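Local coordinates for alkaline serine protease (Thermobifida fusca, PDB 2PFE), which probably cuts peptide bonds within protein chains as a secreted chymotrypsin-fold serine endopeptidase of the alpha-lytic protease type, at residues Gly101-Trp106 and Cys134-Asp139; Gly5-Tyr10 and Asn76-Gly81. All blocks are in the same frame, centred on the assembly; numbering follows the deposited sequence. Where two conformers were deposited one is given.

Interaction 1. Residues Gly101-Trp106 and Cys134-Asp139; sequences GATTGW and CAEGGD. With AES (4-(2-aminoethyl)benzenesulfonyl fluoride), chain D.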
ATOM      1  N   GLY A 101       3.987  -4.150  -6.457  1.00  3.20           N
ATOM      2  CA  GLY A 101       3.608  -2.879  -7.084  1.00  3.01           C
ATOM      3  C   GLY A 101       3.654  -2.924  -8.589  1.00  2.88           C
ATOM      4  O   GLY A 101       4.286  -3.797  -9.175  1.00  2.58           O
ATOM      5  N   ALA A 102       2.986  -1.959  -9.207  1.00  3.79           N
ATOM      6  CA  ALA A 102       2.730  -1.994 -10.653  1.00  4.42           C
ATOM      7  C   ALA A 102       3.967  -1.819 -11.508  1.00  4.67           C
ATOM      8  O   ALA A 102       3.992  -2.253 -12.666  1.00  6.09           O
ATOM      9  CB  ALA A 102       1.708  -0.936 -11.029  1.00  5.61           C
ATOM     10  N   THR A 103       4.987  -1.173 -10.955  1.00  3.91           N
ATOM     11  CA  THR A 103       6.175  -0.874 -11.744  1.00  4.34           C
ATOM     12  C   THR A 103       7.238  -1.973 -11.665  1.00  4.04           C
ATOM     13  O   THR A 103       7.803  -2.378 -12.689  1.00  5.53           O
ATOM     14  CB  THR A 103       6.767   0.484 -11.372  1.00  4.18           C
ATOM     15  OG1 THR A 103       5.786   1.483 -11.627  1.00  4.93           O
ATOM     16  CG2 THR A 103       7.976   0.812 -12.219  1.00  5.51           C
ATOM     17  N   THR A 104       7.507  -2.456 -10.449  1.00  4.61           N
ATOM     18  CA  THR A 104       8.589  -3.424 -10.266  1.00  4.99           C
ATOM     19  C   THR A 104       8.146  -4.841  -9.887  1.00  5.48           C
ATOM     20  O   THR A 104       8.996  -5.700  -9.661  1.00  5.74           O
ATOM     21  CB  THR A 104       9.605  -2.934  -9.246  1.00  5.17           C
ATOM     22  OG1 THR A 104       8.968  -2.776  -7.971  1.00  4.71           O
ATOM     23  CG2 THR A 104      10.236  -1.624  -9.712  1.00  5.04           C
ATOM     24  N   GLY A 105       6.835  -5.068  -9.801  1.00  3.77           N
ATOM     25  CA  GLY A 105       6.316  -6.379  -9.431  1.00  4.32           C
ATOM     26  C   GLY A 105       6.533  -6.719  -7.968  1.00  4.13           C
ATOM     27  O   GLY A 105       6.267  -5.900  -7.083  1.00  4.42           O
ATOM     28  N   TRP A 106       7.039  -7.928  -7.733  1.00  5.37           N
ATOM     29  CA  TRP A 106       7.272  -8.486  -6.395  1.00  5.47           C
ATOM     30  C   TRP A 106       8.728  -8.394  -6.027  1.00  6.13           C
ATOM     31  O   TRP A 106       9.612  -8.870  -6.766  1.00  6.54           O
ATOM     32  CB  TRP A 106       6.826  -9.952  -6.409  1.00  6.01           C
ATOM     33  CG  TRP A 106       6.852 -10.708  -5.118  1.00  6.11           C
ATOM     34  CD1 TRP A 106       7.841 -11.524  -4.673  1.00  7.47           C
ATOM     35  CD2 TRP A 106       5.795 -10.785  -4.152  1.00  5.18           C
ATOM     36  NE1 TRP A 106       7.480 -12.099  -3.468  1.00  7.65           N
ATOM     37  CE2 TRP A 106       6.224 -11.666  -3.134  1.00  6.97           C
ATOM     38  CE3 TRP A 106       4.528 -10.197  -4.049  1.00  6.20           C
ATOM     39  CZ2 TRP A 106       5.431 -11.966  -2.019  1.00  6.92           C
ATOM     40  CZ3 TRP A 106       3.736 -10.503  -2.949  1.00  8.68           C
ATOM     41  CH2 TRP A 106       4.195 -11.373  -1.947  1.00  6.80           C
ATOM     42  N   CYS A 134      13.589  -2.880  -2.620  0.90  5.20           N
ATOM     43  CA  CYS A 134      13.616  -1.744  -3.545  0.90  5.83           C
ATOM     44  C   CYS A 134      12.210  -1.416  -4.047  0.90  5.41           C
ATOM     45  O   CYS A 134      11.305  -2.246  -3.962  0.90  5.66           O
ATOM     46  CB  CYS A 134      14.520  -2.052  -4.733  0.90  6.57           C
ATOM     47  SG  CYS A 134      13.915  -3.481  -5.738  0.90  8.39           S
ATOM     48  N   ALA A 135      12.044  -0.212  -4.592  1.00  4.88           N
ATOM     49  CA  ALA A 135      10.785   0.200  -5.207  1.00  5.30           C
ATOM     50  C   ALA A 135      11.081   1.298  -6.204  1.00  4.76           C
ATOM     51  O   ALA A 135      12.146   1.933  -6.142  1.00  5.99           O
ATOM     52  CB  ALA A 135       9.782   0.713  -4.154  1.00  4.97           C
ATOM     53  N   GLU A 136      10.111   1.558  -7.077  1.00  4.34           N
ATOM     54  CA  GLU A 136      10.203   2.648  -8.047  1.00  4.04           C
ATOM     55  C   GLU A 136       8.864   3.367  -8.169  1.00  4.04           C
ATOM     56  O   GLU A 136       7.822   2.859  -7.723  1.00  3.81           O
ATOM     57  CB  GLU A 136      10.655   2.110  -9.409  1.00  2.87           C
ATOM     58  CG  GLU A 136      12.044   1.503  -9.388  1.00  4.85           C
ATOM     59  CD  GLU A 136      12.411   0.854 -10.686  1.00  7.11           C
ATOM     60  OE1 GLU A 136      11.695   1.112 -11.689  1.00  6.24           O
ATOM     61  OE2 GLU A 136      13.413   0.090 -10.704  1.00  6.79           O
ATOM     62  N   GLY A 137       8.877   4.526  -8.827  1.00  3.93           N
ATOM     63  CA  GLY A 137       7.661   5.303  -8.968  1.00  4.81           C
ATOM     64  C   GLY A 137       6.597   4.424  -9.618  1.00  3.39           C
ATOM     65  O   GLY A 137       6.893   3.652 -10.540  1.00  4.36           O
ATOM     66  N   GLY A 138       5.360   4.533  -9.134  1.00  3.60           N
ATOM     67  CA  GLY A 138       4.243   3.702  -9.583  1.00  3.58           C
ATOM     68  C   GLY A 138       3.953   2.606  -8.574  1.00  3.56           C
ATOM     69  O   GLY A 138       2.823   2.088  -8.539  1.00  3.61           O
ATOM     70  N   ASP A 139       4.967   2.234  -7.776  1.00  4.26           N
ATOM     71  CA  ASP A 139       4.802   1.170  -6.776  1.00  4.02           C
ATOM     72  C   ASP A 139       4.120   1.682  -5.508  1.00  3.73           C
ATOM     73  O   ASP A 139       3.764   0.896  -4.638  1.00  3.56           O
ATOM     74  CB  ASP A 139       6.147   0.552  -6.363  1.00  3.22           C
ATOM     75  CG  ASP A 139       6.790  -0.294  -7.457  1.00  3.30           C
ATOM     76  OD1 ASP A 139       6.073  -0.887  -8.311  1.00  2.75           O
ATOM     77  OD2 ASP A 139       8.047  -0.407  -7.435  1.00  3.17           O
TER
HETATM   78  C3  AES D1002       9.809   6.406  -5.703  1.00 19.87           C
HETATM   79  C2  AES D1002       8.474   6.270  -5.309  1.00 20.34           C
HETATM   80  C1  AES D1002       8.121   5.246  -4.429  1.00 19.84           C
HETATM   81  S   AES D1002       6.465   4.961  -3.891  1.00 18.07           S
HETATM   82  O1S AES D1002       6.262   5.170  -2.421  1.00 15.69           O
HETATM   83  O2S AES D1002       6.461   3.200  -4.194  1.00 20.38           O
HETATM   84  C6  AES D1002       9.089   4.350  -3.974  1.00 19.69           C
HETATM   85  C5  AES D1002      10.417   4.489  -4.362  1.00 19.73           C
HETATM   86  C4  AES D1002      10.786   5.510  -5.232  1.00 20.15           C
HETATM   87  C7  AES D1002      12.258   5.596  -5.613  1.00 21.57           C
HETATM   88  C8  AES D1002      12.666   6.987  -6.093  1.00 23.83           C
HETATM   89  N8  AES D1002      14.064   7.239  -5.797  1.00 26.10           N

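Interaction 2. Residues Gly5-Tyr10 and Asn76-Gly81; sequences GGNPYY and NRYNGG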
ATOM      1  N   GLY A   5      -4.250  -6.355  -4.693  1.00  4.39           N
ATOM      2  CA  GLY A   5      -3.140  -5.553  -4.192  1.00  4.12           C
ATOM      3  C   GLY A   5      -1.946  -5.647  -5.129  1.00  3.47           C
ATOM      4  O   GLY A   5      -1.610  -6.728  -5.613  1.00  3.80           O
ATOM      5  N   GLY A   6      -1.286  -4.509  -5.367  1.00  4.21           N
ATOM      6  CA  GLY A   6      -0.125  -4.474  -6.257  1.00  4.53           C
ATOM      7  C   GLY A   6      -0.442  -4.071  -7.686  1.00  4.50           C
ATOM      8  O   GLY A   6       0.460  -3.756  -8.460  1.00  5.09           O
ATOM      9  N   ASN A   7      -1.719  -4.086  -8.037  1.00  5.13           N
ATOM     10  CA  ASN A   7      -2.132  -3.656  -9.357  1.00  5.59           C
ATOM     11  C   ASN A   7      -2.261  -2.132  -9.420  1.00  5.67           C
ATOM     12  O   ASN A   7      -2.532  -1.474  -8.403  1.00  5.96           O
ATOM     13  CB  ASN A   7      -3.462  -4.317  -9.730  1.00  4.89           C
ATOM     14  CG  ASN A   7      -3.307  -5.756 -10.181  1.00  6.99           C
ATOM     15  OD1 ASN A   7      -2.190  -6.259 -10.383  1.00  8.35           O
ATOM     16  ND2 ASN A   7      -4.447  -6.434 -10.358  1.00  8.39           N
ATOM     17  N   PRO A   8      -2.090  -1.558 -10.618  1.00  6.21           N
ATOM     18  CA  PRO A   8      -2.151  -0.112 -10.761  1.00  5.88           C
ATOM     19  C   PRO A   8      -3.541   0.497 -10.647  1.00  6.25           C
ATOM     20  O   PRO A   8      -4.564  -0.164 -10.941  1.00  6.72           O
ATOM     21  CB  PRO A   8      -1.627   0.128 -12.186  1.00  6.16           C
ATOM     22  CG  PRO A   8      -1.925  -1.123 -12.917  1.00  6.58           C
ATOM     23  CD  PRO A   8      -1.797  -2.232 -11.901  1.00  6.06           C
ATOM     24  N   TYR A   9      -3.557   1.763 -10.241  1.00  5.93           N
ATOM     25  CA  TYR A   9      -4.715   2.643 -10.407  1.00  5.88           C
ATOM     26  C   TYR A   9      -4.252   4.049 -10.821  1.00  6.17           C
ATOM     27  O   TYR A   9      -3.102   4.429 -10.579  1.00  5.71           O
ATOM     28  CB  TYR A   9      -5.617   2.640  -9.159  1.00  5.65           C
ATOM     29  CG  TYR A   9      -5.066   3.353  -7.939  1.00  3.71           C
ATOM     30  CD1 TYR A   9      -5.479   4.647  -7.613  1.00  4.03           C
ATOM     31  CD2 TYR A   9      -4.164   2.718  -7.080  1.00  4.93           C
ATOM     32  CE1 TYR A   9      -4.994   5.302  -6.472  1.00  4.02           C
ATOM     33  CE2 TYR A   9      -3.683   3.353  -5.942  1.00  4.72           C
ATOM     34  CZ  TYR A   9      -4.084   4.646  -5.637  1.00  3.28           C
ATOM     35  OH  TYR A   9      -3.611   5.310  -4.521  1.00  5.06           O
ATOM     36  N   TYR A  10      -5.145   4.812 -11.454  1.00  7.04           N
ATOM     37  CA  TYR A  10      -4.743   6.058 -12.111  1.00  8.40           C
ATOM     38  C   TYR A  10      -5.519   7.288 -11.685  1.00  8.26           C
ATOM     39  O   TYR A  10      -6.691   7.208 -11.295  1.00  8.60           O
ATOM     40  CB  TYR A  10      -4.831   5.909 -13.633  1.00  9.31           C
ATOM     41  CG  TYR A  10      -4.255   4.606 -14.113  1.00 11.25           C
ATOM     42  CD1 TYR A  10      -5.083   3.535 -14.421  1.00 13.27           C
ATOM     43  CD2 TYR A  10      -2.876   4.428 -14.218  1.00 11.93           C
ATOM     44  CE1 TYR A  10      -4.566   2.321 -14.848  1.00 14.43           C
ATOM     45  CE2 TYR A  10      -2.343   3.201 -14.639  1.00 12.54           C
ATOM     46  CZ  TYR A  10      -3.200   2.160 -14.948  1.00 12.75           C
ATOM     47  OH  TYR A  10      -2.694   0.952 -15.374  1.00 14.53           O
ATOM     48  N   ASN A  76      -1.115  -9.433  -5.914  1.00  4.02           N
ATOM     49  CA  ASN A  76      -0.447  -9.930  -7.115  1.00  4.44           C
ATOM     50  C   ASN A  76       0.995 -10.332  -6.792  1.00  4.76           C
ATOM     51  O   ASN A  76       1.772  -9.534  -6.234  1.00  5.08           O
ATOM     52  CB  ASN A  76      -0.507  -8.860  -8.204  1.00  4.80           C
ATOM     53  CG  ASN A  76      -0.157  -9.393  -9.579  1.00  5.17           C
ATOM     54  OD1 ASN A  76       0.484 -10.436  -9.722  1.00  7.11           O
ATOM     55  ND2 ASN A  76      -0.550  -8.649 -10.603  1.00  5.65           N
ATOM     56  N   ARG A  77       1.323 -11.581  -7.120  1.00  4.96           N
ATOM     57  CA  ARG A  77       2.634 -12.143  -6.843  1.00  6.54           C
ATOM     58  C   ARG A  77       3.602 -11.874  -7.998  1.00  6.99           C
ATOM     59  O   ARG A  77       4.811 -12.049  -7.862  1.00  7.93           O
ATOM     60  CB  ARG A  77       2.466 -13.641  -6.531  1.00  6.21           C
ATOM     61  CG  ARG A  77       3.728 -14.463  -6.345  1.00  9.04           C
ATOM     62  CD  ARG A  77       4.582 -13.912  -5.204  1.00  9.64           C
ATOM     63  NE  ARG A  77       5.745 -14.758  -4.932  1.00 12.61           N
ATOM     64  CZ  ARG A  77       6.880 -14.750  -5.627  1.00 14.31           C
ATOM     65  NH1 ARG A  77       7.035 -13.950  -6.675  1.00 14.64           N
ATOM     66  NH2 ARG A  77       7.864 -15.572  -5.283  1.00 16.29           N
ATOM     67  N   TYR A  78       3.050 -11.440  -9.128  1.00  7.94           N
ATOM     68  CA  TYR A  78       3.811 -11.045 -10.320  1.00  8.36           C
ATOM     69  C   TYR A  78       4.589 -12.163 -10.986  1.00  9.38           C
ATOM     70  O   TYR A  78       5.563 -11.929 -11.704  1.00 10.79           O
ATOM     71  CB  TYR A  78       4.654  -9.784 -10.071  1.00  7.50           C
ATOM     72  CG  TYR A  78       3.788  -8.565 -10.185  1.00  7.12           C
ATOM     73  CD1 TYR A  78       3.293  -7.926  -9.049  1.00  5.82           C
ATOM     74  CD2 TYR A  78       3.411  -8.080 -11.435  1.00  6.50           C
ATOM     75  CE1 TYR A  78       2.468  -6.803  -9.157  1.00  5.29           C
ATOM     76  CE2 TYR A  78       2.580  -6.981 -11.565  1.00  5.61           C
ATOM     77  CZ  TYR A  78       2.129  -6.320 -10.420  1.00  6.67           C
ATOM     78  OH  TYR A  78       1.309  -5.231 -10.592  1.00  6.41           O
ATOM     79  N   ASN A  79       4.119 -13.386 -10.770  1.00  9.78           N
ATOM     80  CA  ASN A  79       4.607 -14.549 -11.524  1.00  9.99           C
ATOM     81  C   ASN A  79       3.480 -15.315 -12.216  1.00 10.26           C
ATOM     82  O   ASN A  79       3.634 -16.486 -12.544  1.00 10.28           O
ATOM     83  CB  ASN A  79       5.385 -15.487 -10.606  1.00 10.67           C
ATOM     84  CG  ASN A  79       4.554 -16.001  -9.459  1.00  9.74           C
ATOM     85  OD1 ASN A  79       3.355 -15.702  -9.338  1.00 12.17           O
ATOM     86  ND2 ASN A  79       5.191 -16.766  -8.585  1.00 14.53           N
ATOM     87  N   GLY A  80       2.352 -14.644 -12.422  1.00  9.98           N
ATOM     88  CA  GLY A  80       1.178 -15.275 -13.024  1.00  9.53           C
ATOM     89  C   GLY A  80       0.081 -15.481 -11.993  1.00  8.96           C
ATOM     90  O   GLY A  80      -1.091 -15.668 -12.359  1.00  9.57           O
ATOM     91  N   GLY A  81       0.445 -15.419 -10.708  1.00  7.91           N
ATOM     92  CA  GLY A  81      -0.486 -15.754  -9.636  1.00  7.06           C
ATOM     93  C   GLY A  81      -0.589 -14.756  -8.499  1.00  6.89           C
ATOM     94  O   GLY A  81      -0.151 -13.608  -8.618  1.00  6.53           O
TER

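Interaction 1. Residues Gly101-Trp106 and Cys134-Asp139
Hydrogen bonds carry most of this contact, and the buried carboxylate of Asp139 takes three of the four that cross between the segments, plus one from its own loop. Its CG stands beside the backbone N, anti to the carbonyl carbon (chi1 -71°), which turns the carboxylate toward the turn Gly101-Gly105, with OD2 shared between that turn and its own loop. OD1 accepts two successive amides: Thr104 N, 3.0 Å away, on its syn lone pair (159° at the hydrogen), and Thr103 N, at 2.9 Å, from above the carboxylate plane. OD2 accepts the Thr104 hydroxyl, OG1 to OD2 2.6 Å, and the Glu136 amide, N to OD2 2.9 Å. Both donors lie out of that plane.

In the remaining cross bond Thr103 OG1 donates to Gly137 O over 2.7 Å, in the carbonyl plane and on a lone pair. Gly137 and Gly138 are the middle residues of a type II turn, Glu136 to Asp139. At Gly138 phi is 102°, and a CB would clash with Thr103 OG1.

Van der Waals contact adds to this. The methyl CG2 of Thr104 lies along the extended Glu136 chain, nearest to its carboxylate carbon CD (3.4 Å). Glu136 OE2 bonds to the amide of Cys161, the disulfide partner of Cys134. Ala135 CB touches C6 of the AES ring, at 3.7 Å.

Arg99 adds a salt bridge to Asp139 OD2 and also bonds to Thr104 OG1. So many donors would probably keep Asp139 ionised despite its burial. Gly138, Asp139 and Ser140 belong to the Gly-Asp-Ser-Gly-Gly sequence of S1 proteases. In this family the amides of the first glycine and the serine form the oxyanion hole. The fixed carboxylate is likely to hold the loop beside that site in its working shape.

Interaction 2. Residues Gly5-Tyr10 and Asn76-Gly81
An Asx turn in the linker between the two six-stranded sheets meets the N-terminal segment here. Asn76 OD1 accepts from Tyr78 N at 2.8 Å, with the donor above the amide carbonyl plane. The Asn76 backbone N bonds to Gly5 O over 2.8 Å, almost straight (178°) and nearly along the C=O axis. Its side chain has CG anti to the backbone N (chi1 -166°), which brings ND2 to Asn7. ND2 donates to Asn7 OD1 at 2.9 Å, in the plane of both amide groups, although the two planes stand 85° apart. The same ND2 lies 3.5 Å above one face of the Tyr78 ring, toward its rim. Tyr78 OH donates to Gly6 O at 2.7 Å, from above the carbonyl plane; this oxygen sits at the edge of the ring. Gly6 has positive phi; a CB there would press on the carbonyl O of Gly5 and touch Tyr78 and Asn76. An alanine in place of Asn76 would lose both the Asx turn and the bond to Asn7, and would probably loosen the placing of Tyr78. The arrangement is that of an interdomain linker pinned to the N-terminal segment in a double-barrel, chymotrypsin-type fold.

Interactions 1 and 2 have centres about 10 Å apart. They follow one another along the chain, yet touch, chiefly through two side chains of 76-81, with Pro8 also meeting Ala102. Tyr78 lies against the 101-106 turn, with CD1 3.4 Å from Gly105 CA and OH 3.5 Å from Ala102 CA. Arg77 makes a cation-pi contact with Trp106, NH1 to CD1 3.2 Å. The turn 101-106 has Asp139 on one side and the linker on another. Only interaction 1 touches AES, with Gly137 N 3.8 Å from AES C3. Gly137 is also about 5 Å from the side chain of Ser140, the predicted nucleophile. Gly6 of interaction 2 is about 11 Å from that side chain.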